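Local coordinates for concanavalin B (Canavalia ensiformis, PDB 6CAF), which is a chitinase-like seed protein of glycosyl hydrolase family 18 that may act as a carbohydrate-binding protein, at residues D62-E67 and A120-D125; I32-G37 and R45-T50; E72-G77 and P81-P86. One frame throughout, in Å; residues are numbered along the deposited sequence.

Contacts 1 and 2 lie on strands 55-64 and 31-36, neighbours in the sheet of the family 18 barrel. Contact 2 sets strand 31-36 against the helix that follows it. Contact 1 holds the chain leaving strand 55-64 to the start of helix 120-135. Contact 3 lies in the loop after strand 55-64 and is nested inside the loop closed by contact 1. Contacts 1 and 2, centres 28 Å apart, do not touch. Contact 3 touches both, its centre 21 Å from contact 1 and 19 Å from contact 2; Trp36 CZ3 is 3.8 Å from Leu75 CD1. The chain leaves both strands at the barrel end where family 18 enzymes have their substrate cleft.

Contact 1: D62-E67 and A120-D125; sequences DKFGCE and ADYAKD
The ring of Tyr122 lies against the peptide of Gly65, and this is where the packing is tight. Gly65 O sits over one face of the ring, 3.0 Å from Tyr122 CZ. Cys66 CA lies over the same face, near the rim. The phenol oxygen lies beside the carbonyl and accepts a bond from the backbone: Gly65 N to Tyr122 OH is 3.2 Å, with an N-H...O angle of 155°. The same hydroxyl is hydrogen-bonded to Ile68 O, so two backbone groups of the loop after the strand grip it. The ring can reach this far because Tyr122 CG stands anti to its own backbone nitrogen (chi1 -173°), which extends the side chain from the helix. Phe64 adds a lighter touch. Its CB is 3.7 Å from Tyr122 OH, and its CD1 comes to the edge of the tyrosine ring. Pro71 packs on both aromatic side chains.

The solvent side is looser, and exposed Cys66 lies there. It turns its CB away from the helix, and its carbonyl oxygen is 3.9 Å from Tyr122 CD1. Its sulfur forms a disulfide with Cys118, just before helix 120-135, so a covalent link backs up the tyrosine. The arrangement is that of a disulfide-braced loop after a barrel strand, held to a later helix of a TIM barrel.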
loop_
_atom_site.group_PDB
_atom_site.type_symbol
_atom_site.label_atom_id
_atom_site.label_comp_id
_atom_site.label_asym_id
_atom_site.label_seq_id
_atom_site.Cartn_x
_atom_site.Cartn_y
_atom_site.Cartn_z
ATOM N N ASP A 62 5.980 -10.319 -6.181
ATOM C CA ASP A 62 5.567 -11.382 -5.292
ATOM C C ASP A 62 6.357 -12.667 -5.383
ATOM O O ASP A 62 5.953 -13.648 -4.760
ATOM C CB ASP A 62 4.093 -11.690 -5.461
ATOM C CG ASP A 62 3.772 -12.264 -6.788
ATOM O OD1 ASP A 62 4.629 -12.377 -7.686
ATOM O OD2 ASP A 62 2.597 -12.624 -6.969
ATOM N N LYS A 63 7.498 -12.648 -6.065
ATOM C CA LYS A 63 8.344 -13.828 -6.193
ATOM C C LYS A 63 9.789 -13.401 -5.982
ATOM O O LYS A 63 10.444 -12.891 -6.887
ATOM C CB LYS A 63 8.148 -14.524 -7.534
ATOM C CG LYS A 63 6.942 -15.443 -7.556
ATOM C CD LYS A 63 6.634 -15.932 -8.963
ATOM C CE LYS A 63 5.365 -15.280 -9.482
ATOM N NZ LYS A 63 5.582 -13.936 -10.089
ATOM N N PHE A 64 10.258 -13.578 -4.754
ATOM C CA PHE A 64 11.620 -13.237 -4.407
ATOM C C PHE A 64 12.014 -14.043 -3.187
ATOM O O PHE A 64 11.144 -14.533 -2.467
ATOM C CB PHE A 64 11.829 -11.723 -4.251
ATOM C CG PHE A 64 10.978 -11.065 -3.211
ATOM C CD1 PHE A 64 11.348 -11.056 -1.887
ATOM C CD2 PHE A 64 9.834 -10.375 -3.576
ATOM C CE1 PHE A 64 10.600 -10.424 -0.931
ATOM C CE2 PHE A 64 9.073 -9.733 -2.619
ATOM C CZ PHE A 64 9.461 -9.756 -1.305
ATOM N N GLY A 65 13.318 -14.153 -2.934
ATOM C CA GLY A 65 13.838 -14.998 -1.879
ATOM C C GLY A 65 15.239 -15.386 -2.217
ATOM O O GLY A 65 15.812 -14.908 -3.180
ATOM N N CYS A 66 15.809 -16.258 -1.394
ATOM C CA CYS A 66 17.248 -16.437 -1.330
ATOM C C CYS A 66 17.949 -16.618 -2.657
ATOM O O CYS A 66 19.045 -16.070 -2.917
ATOM C CB CYS A 66 17.626 -17.656 -0.430
ATOM S SG CYS A 66 17.048 -17.559 1.278
ATOM N N GLU A 67 17.387 -17.413 -3.530
ATOM C CA GLU A 67 18.145 -17.715 -4.756
ATOM C C GLU A 67 17.606 -16.955 -5.962
ATOM O O GLU A 67 17.936 -17.278 -7.098
ATOM C CB GLU A 67 18.163 -19.210 -5.034
ATOM C CG GLU A 67 18.952 -20.014 -4.005
ATOM C CD GLU A 67 20.393 -19.547 -3.872
ATOM O OE1 GLU A 67 21.289 -20.230 -4.419
ATOM O OE2 GLU A 67 20.628 -18.496 -3.228
ATOM N N ALA A 120 19.610 -11.791 6.448
ATOM C CA ALA A 120 20.119 -10.450 6.568
ATOM C C ALA A 120 20.883 -10.044 5.293
ATOM O O ALA A 120 20.828 -8.894 4.845
ATOM C CB ALA A 120 21.014 -10.336 7.796
ATOM N N ASP A 121 21.595 -10.992 4.700
ATOM C CA ASP A 121 22.381 -10.696 3.516
ATOM C C ASP A 121 21.487 -10.465 2.303
ATOM O O ASP A 121 21.706 -9.511 1.532
ATOM C CB ASP A 121 23.395 -11.791 3.224
ATOM C CG ASP A 121 24.461 -11.896 4.285
ATOM O OD1 ASP A 121 24.612 -10.994 5.142
ATOM O OD2 ASP A 121 25.190 -12.906 4.243
ATOM N N TYR A 122 20.488 -11.325 2.124
ATOM C CA TYR A 122 19.602 -11.134 0.993
ATOM C C TYR A 122 18.791 -9.853 1.144
ATOM O O TYR A 122 18.448 -9.201 0.162
ATOM C CB TYR A 122 18.678 -12.315 0.780
ATOM C CG TYR A 122 17.850 -12.217 -0.485
ATOM C CD1 TYR A 122 18.406 -12.431 -1.723
ATOM C CD2 TYR A 122 16.500 -11.886 -0.422
ATOM C CE1 TYR A 122 17.648 -12.339 -2.877
ATOM C CE2 TYR A 122 15.738 -11.786 -1.568
ATOM C CZ TYR A 122 16.319 -12.025 -2.784
ATOM O OH TYR A 122 15.513 -11.986 -3.905
ATOM N N ALA A 123 18.458 -9.502 2.379
ATOM C CA ALA A 123 17.743 -8.250 2.585
ATOM C C ALA A 123 18.527 -7.080 2.019
ATOM O O ALA A 123 17.933 -6.160 1.457
ATOM C CB ALA A 123 17.457 -8.050 4.069
ATOM N N LYS A 124 19.854 -7.082 2.192
ATOM C CA LYS A 124 20.666 -6.039 1.570
ATOM C C LYS A 124 20.674 -6.153 0.046
ATOM O O LYS A 124 20.476 -5.156 -0.668
ATOM C CB LYS A 124 22.084 -6.061 2.140
ATOM C CG LYS A 124 23.055 -5.096 1.495
ATOM C CD LYS A 124 22.565 -3.665 1.565
ATOM C CE LYS A 124 23.641 -2.713 1.079
ATOM N NZ LYS A 124 23.121 -1.326 0.966
ATOM N N ASP A 125 20.849 -7.358 -0.472
ATOM C CA ASP A 125 20.842 -7.570 -1.917
ATOM C C ASP A 125 19.507 -7.051 -2.506
ATOM O O ASP A 125 19.477 -6.384 -3.547
ATOM C CB ASP A 125 20.940 -9.064 -2.273
ATOM C CG ASP A 125 22.256 -9.718 -1.990
ATOM O OD1 ASP A 125 23.253 -9.040 -1.769
ATOM O OD2 ASP A 125 22.260 -10.972 -2.058
#

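Contact 2: I32-G37 and R45-T50; sequences IAVYWG and RDTCKT
Thr47 meets both Val34 and Trp36, one with each branch of its side chain. The methyl goes to the valine: Thr47 CG2 is 4.0 Å from Val34 CG1. The hydroxyl goes to the indole, with Thr47 OG1 3.5 Å from Trp36 CD1. It approaches the ring obliquely, and the pair is a van der Waals contact. The threonine's chi1 of -65° sets OG1 beside the backbone nitrogen and CG2 anti to it, so the polar branch faces the tryptophan and the apolar branch faces the valine. All three residues are buried.

The strand and the helix belong to the first beta-alpha-beta unit of the TIM barrel, strand 31-36, helix 44-49 and strand 55-64. Val34 and Trp36 point toward the helix. Tyr35, between them, points away from it, and its hydroxyl is hydrogen-bonded to Glu250 and His152.

A second shell fixes the first. Thr47 OG1 is hydrogen-bonded to Leu43 O, one helical turn back, and to Arg292 NE. Trp36 NE1 is hydrogen-bonded to Gly42 O, which helps to fix the rotation of the indole. On the other side of the threonine, Thr50 OG1 donates to Thr47 O at 2.8 Å. Val34 is held in the sheet by backbone bonds with Ile55 and Phe57, and Trp36 packs on Val56. Cys48 ties the same helix to helix 91-99 through its disulfide with Cys97.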
loop_
_atom_site.group_PDB
_atom_site.type_symbol
_atom_site.label_atom_id
_atom_site.label_comp_id
_atom_site.label_asym_id
_atom_site.label_seq_id
_atom_site.Cartn_x
_atom_site.Cartn_y
_atom_site.Cartn_z
ATOM N N ILE A 32 -6.203 9.385 -0.670
ATOM C CA ILE A 32 -6.637 8.051 -1.020
ATOM C C ILE A 32 -5.544 7.340 -1.817
ATOM O O ILE A 32 -5.034 7.859 -2.818
ATOM C CB ILE A 32 -7.943 8.087 -1.837
ATOM C CG1 ILE A 32 -9.008 8.886 -1.092
ATOM C CG2 ILE A 32 -8.404 6.665 -2.143
ATOM C CD1 ILE A 32 -10.336 8.992 -1.833
ATOM N N ALA A 33 -5.228 6.129 -1.381
ATOM C CA ALA A 33 -4.324 5.252 -2.104
ATOM C C ALA A 33 -5.148 4.108 -2.712
ATOM O O ALA A 33 -6.225 3.772 -2.202
ATOM C CB ALA A 33 -3.302 4.666 -1.130
ATOM N N VAL A 34 -4.609 3.498 -3.764
ATOM C CA VAL A 34 -5.293 2.386 -4.390
ATOM C C VAL A 34 -4.287 1.381 -4.915
ATOM O O VAL A 34 -3.193 1.753 -5.355
ATOM C CB VAL A 34 -6.211 2.884 -5.520
ATOM C CG1 VAL A 34 -5.423 3.445 -6.695
ATOM C CG2 VAL A 34 -7.201 1.826 -5.982
ATOM N N TYR A 35 -4.673 0.113 -4.863
ATOM C CA TYR A 35 -3.906 -0.975 -5.447
ATOM C C TYR A 35 -4.288 -1.181 -6.907
ATOM O O TYR A 35 -5.465 -1.277 -7.260
ATOM C CB TYR A 35 -4.127 -2.260 -4.681
ATOM C CG TYR A 35 -3.550 -2.286 -3.287
ATOM C CD1 TYR A 35 -4.236 -1.739 -2.213
ATOM C CD2 TYR A 35 -2.323 -2.846 -3.043
ATOM C CE1 TYR A 35 -3.728 -1.766 -0.931
ATOM C CE2 TYR A 35 -1.817 -2.893 -1.763
ATOM C CZ TYR A 35 -2.491 -2.367 -0.713
ATOM O OH TYR A 35 -1.934 -2.447 0.553
ATOM N N TRP A 36 -3.256 -1.283 -7.734
ATOM C CA TRP A 36 -3.387 -1.476 -9.167
ATOM C C TRP A 36 -2.422 -2.534 -9.643
ATOM O O TRP A 36 -1.267 -2.518 -9.255
ATOM C CB TRP A 36 -3.109 -0.153 -9.895
ATOM C CG TRP A 36 -3.194 -0.279 -11.381
ATOM C CD1 TRP A 36 -4.316 -0.083 -12.147
ATOM C CD2 TRP A 36 -2.153 -0.707 -12.277
ATOM N NE1 TRP A 36 -4.029 -0.374 -13.464
ATOM C CE2 TRP A 36 -2.715 -0.774 -13.558
ATOM C CE3 TRP A 36 -0.798 -0.998 -12.132
ATOM C CZ2 TRP A 36 -1.976 -1.151 -14.667
ATOM C CZ3 TRP A 36 -0.081 -1.385 -13.213
ATOM C CH2 TRP A 36 -0.655 -1.450 -14.464
ATOM N N GLY A 37 -2.881 -3.441 -10.489
ATOM C CA GLY A 37 -1.973 -4.413 -11.053
ATOM C C GLY A 37 -2.543 -5.667 -11.650
ATOM O O GLY A 37 -1.792 -6.575 -11.924
ATOM N N ARG A 45 -2.647 4.570 -16.489
ATOM C CA ARG A 45 -2.932 5.947 -16.874
ATOM C C ARG A 45 -4.321 6.382 -16.424
ATOM O O ARG A 45 -4.493 7.489 -15.890
ATOM C CB ARG A 45 -2.896 6.073 -18.388
ATOM C CG ARG A 45 -3.307 7.452 -18.859
ATOM C CD ARG A 45 -3.745 7.465 -20.319
ATOM N NE ARG A 45 -5.024 6.803 -20.502
ATOM C CZ ARG A 45 -5.548 6.495 -21.673
ATOM N NH1 ARG A 45 -4.899 6.781 -22.758
ATOM N NH2 ARG A 45 -6.717 5.918 -21.751
ATOM N N ASP A 46 -5.327 5.564 -16.716
ATOM C CA ASP A 46 -6.714 5.945 -16.413
ATOM C C ASP A 46 -6.888 6.082 -14.931
ATOM O O ASP A 46 -7.602 6.953 -14.467
ATOM C CB ASP A 46 -7.727 4.911 -16.944
ATOM C CG ASP A 46 -7.807 4.864 -18.415
ATOM O OD1 ASP A 46 -7.370 5.812 -19.113
ATOM O OD2 ASP A 46 -8.289 3.828 -18.920
ATOM N N THR A 47 -6.238 5.196 -14.180
ATOM C CA THR A 47 -6.290 5.234 -12.731
ATOM C C THR A 47 -5.791 6.593 -12.238
ATOM O O THR A 47 -6.461 7.277 -11.462
ATOM C CB THR A 47 -5.469 4.064 -12.179
ATOM O OG1 THR A 47 -6.119 2.855 -12.572
ATOM C CG2 THR A 47 -5.381 4.081 -10.684
ATOM N N CYS A 48 -4.595 6.977 -12.672
ATOM C CA CYS A 48 -4.024 8.236 -12.221
ATOM C C CYS A 48 -4.852 9.439 -12.644
ATOM O O CYS A 48 -5.050 10.380 -11.872
ATOM C CB CYS A 48 -2.593 8.360 -12.770
ATOM S SG CYS A 48 -1.480 7.183 -11.973
ATOM N N LYS A 49 -5.318 9.403 -13.877
ATOM C CA LYS A 49 -6.001 10.572 -14.433
ATOM C C LYS A 49 -7.382 10.821 -13.848
ATOM O O LYS A 49 -7.965 11.873 -14.102
ATOM C CB LYS A 49 -6.100 10.502 -15.959
ATOM C CG LYS A 49 -4.775 10.769 -16.614
ATOM C CD LYS A 49 -4.812 10.759 -18.113
ATOM C CE LYS A 49 -3.436 11.005 -18.670
ATOM N NZ LYS A 49 -3.200 12.458 -18.635
ATOM N N THR A 50 -7.906 9.882 -13.058
ATOM C CA THR A 50 -9.127 10.169 -12.337
ATOM C C THR A 50 -8.995 11.334 -11.368
ATOM O O THR A 50 -9.991 11.966 -11.010
ATOM C CB THR A 50 -9.615 8.996 -11.472
ATOM O OG1 THR A 50 -8.665 8.708 -10.435
ATOM C CG2 THR A 50 -9.901 7.763 -12.270
#

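Contact 3: E72-G77 and P81-P86; sequences ELELEG and PSVGNP
The polar part of this contact is the carboxylate of Glu74, which is held by Ser82. Ser82 OG donates to Glu74 OE1 at 2.7 Å and comes from above the carboxylate plane, 43° out of it. Glu74 OE2 accepts from Ser82 N at 3.0 Å with its syn lone pair, at an N-H...O angle of 155°. The same N-H also makes a weak bond to OE1. Both carboxylate oxygens are thus engaged by one residue. Glu74 gets there by a bend at its second torsion (chi2 -95°), which swings the carboxylate across to the serine. With an alanine here in place of the glutamate, the hydroxyl and N-H of Ser82 would probably lose their acceptor, and the 81-83 segment is likely to be held less firmly against 72-77.

The van der Waals part is built on Pro81 and Val83. Pro81 CD packs 3.2 Å from Glu74 OE2. The proline ring also meets the aliphatic part of Glu72, in one of its two conformers, with Glu72 CG 3.8 Å from Pro81 CD. Val83 CG2 rests on the backbone, 4.0 Å from Leu75 O and equally far from Gly77 N.

Covalent closure adds to this. The disulfide Cys79-Cys87 brackets the 81-86 segment. On the barrel side, Leu73 packs on Leu61 and Leu75 on Ile58, both of strand 55-64. Across the contact the negative charge of Glu74 is probably stabilised by a hydroxyl and a peptide N-H; Lys63 packs on the glutamate, but its NZ lies nearest to CB, not to the carboxylate.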
loop_
_atom_site.group_PDB
_atom_site.type_symbol
_atom_site.label_atom_id
_atom_site.label_comp_id
_atom_site.label_asym_id
_atom_site.label_seq_id
_atom_site.Cartn_x
_atom_site.Cartn_y
_atom_site.Cartn_z
ATOM N N GLU A 72 11.651 -10.846 -10.922
ATOM C CA GLU A 72 10.902 -10.427 -12.084
ATOM C C GLU A 72 9.484 -10.048 -11.726
ATOM O O GLU A 72 8.844 -10.682 -10.881
ATOM C CB GLU A 72 10.897 -11.525 -13.125
ATOM C CG GLU A 72 10.196 -11.106 -14.405
ATOM C CD GLU A 72 10.921 -9.985 -15.181
ATOM O OE1 GLU A 72 10.847 -8.748 -14.859
ATOM O OE2 GLU A 72 11.567 -10.363 -16.172
ATOM N N LEU A 73 8.997 -8.987 -12.356
ATOM C CA LEU A 73 7.663 -8.518 -12.096
ATOM C C LEU A 73 6.669 -9.169 -13.050
ATOM O O LEU A 73 6.860 -9.182 -14.266
ATOM C CB LEU A 73 7.634 -6.990 -12.221
ATOM C CG LEU A 73 6.303 -6.337 -11.826
ATOM C CD1 LEU A 73 6.040 -6.501 -10.341
ATOM C CD2 LEU A 73 6.346 -4.889 -12.202
ATOM N N GLU A 74 5.597 -9.695 -12.482
ATOM C CA GLU A 74 4.496 -10.240 -13.254
ATOM C C GLU A 74 3.209 -9.663 -12.681
ATOM O O GLU A 74 2.881 -9.885 -11.524
ATOM C CB GLU A 74 4.450 -11.762 -13.113
ATOM C CG GLU A 74 5.563 -12.502 -13.823
ATOM C CD GLU A 74 5.191 -12.979 -15.217
ATOM O OE1 GLU A 74 4.147 -12.591 -15.763
ATOM O OE2 GLU A 74 5.977 -13.753 -15.758
ATOM N N LEU A 75 2.516 -8.904 -13.506
ATOM C CA LEU A 75 1.236 -8.308 -13.135
ATOM C C LEU A 75 0.167 -9.084 -13.900
ATOM O O LEU A 75 0.202 -9.132 -15.142
ATOM C CB LEU A 75 1.216 -6.826 -13.504
ATOM C CG LEU A 75 2.270 -5.958 -12.797
ATOM C CD1 LEU A 75 2.068 -4.502 -13.182
ATOM C CD2 LEU A 75 2.220 -6.142 -11.289
ATOM N N GLU A 76 -0.753 -9.711 -13.154
ATOM C CA GLU A 76 -1.675 -10.708 -13.689
ATOM C C GLU A 76 -2.501 -10.164 -14.844
ATOM O O GLU A 76 -3.264 -9.210 -14.683
ATOM C CB GLU A 76 -2.587 -11.215 -12.579
ATOM C CG GLU A 76 -3.469 -12.378 -12.974
ATOM C CD GLU A 76 -4.516 -12.660 -11.906
ATOM O OE1 GLU A 76 -4.103 -13.090 -10.765
ATOM O OE2 GLU A 76 -5.745 -12.399 -12.219
ATOM N N GLY A 77 -2.317 -10.758 -16.014
ATOM C CA GLY A 77 -3.058 -10.349 -17.191
ATOM C C GLY A 77 -2.683 -8.984 -17.731
ATOM O O GLY A 77 -3.409 -8.431 -18.583
ATOM N N PRO A 81 6.824 -11.732 -18.367
ATOM C CA PRO A 81 7.179 -12.753 -19.354
ATOM C C PRO A 81 6.028 -13.692 -19.650
ATOM O O PRO A 81 5.837 -14.101 -20.785
ATOM C CB PRO A 81 8.317 -13.533 -18.688
ATOM C CG PRO A 81 8.828 -12.677 -17.606
ATOM C CD PRO A 81 7.803 -11.621 -17.284
ATOM N N SER A 82 5.274 -14.072 -18.630
ATOM C CA SER A 82 4.232 -15.048 -18.845
ATOM C C SER A 82 3.065 -14.491 -19.673
ATOM O O SER A 82 2.350 -15.233 -20.316
ATOM C CB SER A 82 3.752 -15.631 -17.512
ATOM O OG SER A 82 2.902 -14.723 -16.876
ATOM N N VAL A 83 2.889 -13.184 -19.654
ATOM C CA VAL A 83 1.819 -12.507 -20.385
ATOM C C VAL A 83 2.243 -12.158 -21.824
ATOM O O VAL A 83 1.423 -12.050 -22.736
ATOM C CB VAL A 83 1.453 -11.177 -19.651
ATOM C CG1 VAL A 83 0.442 -10.380 -20.450
ATOM C CG2 VAL A 83 0.953 -11.465 -18.252
ATOM N N GLY A 84 3.524 -11.920 -22.020
ATOM C CA GLY A 84 4.017 -11.569 -23.353
ATOM C C GLY A 84 4.031 -10.078 -23.668
ATOM O O GLY A 84 4.309 -9.680 -24.794
ATOM N N ASN A 85 3.755 -9.250 -22.667
ATOM C CA ASN A 85 3.828 -7.803 -22.835
ATOM C C ASN A 85 4.751 -7.318 -21.741
ATOM O O ASN A 85 4.571 -7.680 -20.596
ATOM C CB ASN A 85 2.449 -7.158 -22.685
ATOM C CG ASN A 85 2.490 -5.646 -22.830
ATOM O OD1 ASN A 85 3.177 -5.108 -23.696
ATOM N ND2 ASN A 85 1.741 -4.958 -21.983
ATOM N N PRO A 86 5.776 -6.531 -22.109
ATOM C CA PRO A 86 6.792 -6.185 -21.130
ATOM C C PRO A 86 6.277 -5.156 -20.143
ATOM O O PRO A 86 5.676 -4.158 -20.549
ATOM C CB PRO A 86 7.928 -5.621 -21.998
ATOM C CG PRO A 86 7.219 -5.036 -23.162
ATOM C CD PRO A 86 6.101 -5.996 -23.445
#